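Local atomic coordinates of surface protein R28 (Streptococcus pyogenes, PDB entry 6S5Z), a protein that is a peptidoglycan-anchored, repeat-containing cell-surface protein, implicated in infection, in which Rib domains such as this one probably serve a structural role. Residues G60-H65 with V74-T79. Numbering follows the deposited sequence.
Sequences GIVEVH and VNVKVT
Segments 60-65 and 74-79, from strands 56-65 and 71-81, run antiparallel with a marked twist, their short axes at 136° and 4.6 Å apart at closest approach, joined by four backbone hydrogen bonds in two reciprocal pairs. Val62 N to Val74 O (2.8 Å) and its return bond from Val74 N to Val62 O lie in the planes of their carbonyls. The Gly60-Val76 pair also has both bonds, slightly longer, and each donor N stands above the plane of the carbonyl it meets. Between them Ile61 faces Asn75 as a non-hydrogen-bonded pair, where the CA-H groups of Asn75 and Ile61 point at Gly60 O and Val74 O, respectively. Here the two side chains lie alongside each other on the more open face: CG1 of Ile61 and CG of Asn75 are both anti to their own carbonyl carbon (chi1 -58° and -63°), and the amide oxygen OD1 of Asn75 lies 3.4 Å from CG1 of Ile61, a van der Waals touch. The other face is buried and carries valines. Val62 and Val76 cross at about a right angle, CG2 of Val62 meeting CG1 of Val76 at 3.8 Å, while CG2 of Val74 approaches CG2 of Val64 at 4.2 Å. Val76 puts its CG2 in the crowded position between its own N and carbonyl carbon, and this methyl packs 3.5 Å from Gly60 O, over a residue with no side chain on the valine face. Trp44 of strand 41-44 covers Val62 and Val76; Pro11 packs on Val74 and Ala13 on Val76. The contact belongs to the beta hairpin of strands 56-65 and 71-81, the two central strands of the four-stranded mixed sheet, with its valine face turned into the core of the immunoglobulin-like Rib domain.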
loop_
_atom_site.group_PDB
_atom_site.type_symbol
_atom_site.label_atom_id
_atom_site.label_comp_id
_atom_site.label_asym_id
_atom_site.label_seq_id
_atom_site.Cartn_x
_atom_site.Cartn_y
_atom_site.Cartn_z
ATOM N N GLY A 60 -5.118 5.103 4.350
ATOM C CA GLY A 60 -3.844 4.582 4.803
ATOM C C GLY A 60 -2.792 4.940 3.780
ATOM O O GLY A 60 -3.094 5.465 2.706
ATOM N N ILE A 61 -1.541 4.666 4.133
ATOM C CA ILE A 61 -0.409 4.908 3.245
ATOM C C ILE A 61 0.455 3.659 3.198
ATOM O O ILE A 61 0.868 3.138 4.242
ATOM C CB ILE A 61 0.407 6.132 3.687
ATOM C CG1 ILE A 61 -0.510 7.365 3.726
ATOM C CG2 ILE A 61 1.573 6.358 2.738
ATOM C CD1 ILE A 61 0.107 8.559 4.395
ATOM N N VAL A 62 0.694 3.162 1.990
ATOM C CA VAL A 62 1.585 2.040 1.759
ATOM C C VAL A 62 2.943 2.589 1.359
ATOM O O VAL A 62 3.032 3.483 0.502
ATOM C CB VAL A 62 1.027 1.111 0.671
ATOM C CG1 VAL A 62 2.028 -0.021 0.345
ATOM C CG2 VAL A 62 -0.313 0.548 1.098
ATOM N N GLU A 63 3.995 2.084 1.998
ATOM C CA GLU A 63 5.353 2.308 1.534
ATOM C C GLU A 63 5.771 1.148 0.641
ATOM O O GLU A 63 5.720 -0.015 1.063
ATOM C CB GLU A 63 6.329 2.421 2.698
ATOM C CG GLU A 63 6.011 3.530 3.648
ATOM C CD GLU A 63 7.007 3.566 4.807
ATOM O OE1 GLU A 63 7.830 2.626 4.939
ATOM O OE2 GLU A 63 6.961 4.540 5.576
ATOM N N VAL A 64 6.203 1.463 -0.574
ATOM C CA VAL A 64 6.744 0.469 -1.498
ATOM C C VAL A 64 8.262 0.615 -1.488
ATOM O O VAL A 64 8.794 1.650 -1.901
ATOM C CB VAL A 64 6.170 0.637 -2.914
ATOM C CG1 VAL A 64 6.683 -0.462 -3.836
ATOM C CG2 VAL A 64 4.690 0.556 -2.855
ATOM N N HIS A 65 8.968 -0.400 -0.989
ATOM C CA HIS A 65 10.423 -0.351 -0.835
ATOM C C HIS A 65 11.055 -1.083 -2.012
ATOM O O HIS A 65 10.937 -2.302 -2.119
ATOM C CB HIS A 65 10.858 -0.990 0.485
ATOM C CG HIS A 65 10.519 -0.178 1.697
ATOM N ND1 HIS A 65 11.458 0.557 2.388
ATOM C CD2 HIS A 65 9.338 0.035 2.325
ATOM C CE1 HIS A 65 10.871 1.182 3.395
ATOM N NE2 HIS A 65 9.586 0.877 3.382
ATOM N N VAL A 74 2.190 5.485 -1.178
ATOM C CA VAL A 74 0.964 5.320 -1.948
ATOM C C VAL A 74 -0.230 5.477 -1.018
ATOM O O VAL A 74 -0.410 4.675 -0.098
ATOM C CB VAL A 74 0.920 3.958 -2.663
ATOM C CG1 VAL A 74 -0.374 3.844 -3.431
ATOM C CG2 VAL A 74 2.127 3.803 -3.590
ATOM N N ASN A 75 -1.041 6.509 -1.258
ATOM C CA ASN A 75 -2.273 6.704 -0.506
ATOM C C ASN A 75 -3.332 5.707 -0.953
ATOM O O ASN A 75 -3.586 5.553 -2.153
ATOM C CB ASN A 75 -2.794 8.131 -0.699
ATOM C CG ASN A 75 -1.841 9.168 -0.153
ATOM O OD1 ASN A 75 -1.129 8.921 0.822
ATOM N ND2 ASN A 75 -1.798 10.326 -0.796
ATOM N N VAL A 76 -3.963 5.045 0.011
ATOM C CA VAL A 76 -4.952 4.006 -0.261
ATOM C C VAL A 76 -6.184 4.229 0.600
ATOM O O VAL A 76 -6.174 4.984 1.570
ATOM C CB VAL A 76 -4.410 2.581 -0.031
ATOM C CG1 VAL A 76 -3.125 2.330 -0.806
ATOM C CG2 VAL A 76 -4.183 2.351 1.478
ATOM N N LYS A 77 -7.250 3.543 0.225
ATOM C CA LYS A 77 -8.525 3.649 0.905
ATOM C C LYS A 77 -9.023 2.249 1.205
ATOM O O LYS A 77 -8.872 1.336 0.385
ATOM C CB LYS A 77 -9.528 4.443 0.059
ATOM C CG LYS A 77 -9.049 5.876 -0.150
ATOM C CD LYS A 77 -10.088 6.810 -0.756
ATOM C CE LYS A 77 -9.640 8.266 -0.569
ATOM N NZ LYS A 77 -10.730 9.264 -0.762
ATOM N N VAL A 78 -9.588 2.079 2.394
ATOM C CA VAL A 78 -10.151 0.807 2.809
ATOM C C VAL A 78 -11.541 1.087 3.349
ATOM O O VAL A 78 -11.713 1.919 4.250
ATOM C CB VAL A 78 -9.288 0.095 3.871
ATOM C CG1 VAL A 78 -9.939 -1.218 4.278
ATOM C CG2 VAL A 78 -7.872 -0.175 3.363
ATOM N N THR A 79 -12.530 0.414 2.788
ATOM C CA THR A 79 -13.886 0.467 3.295
ATOM C C THR A 79 -14.032 -0.667 4.291
ATOM O O THR A 79 -13.687 -1.811 3.982
ATOM C CB THR A 79 -14.891 0.318 2.146
ATOM O OG1 THR A 79 -14.611 1.305 1.151
ATOM C CG2 THR A 79 -16.319 0.490 2.646
#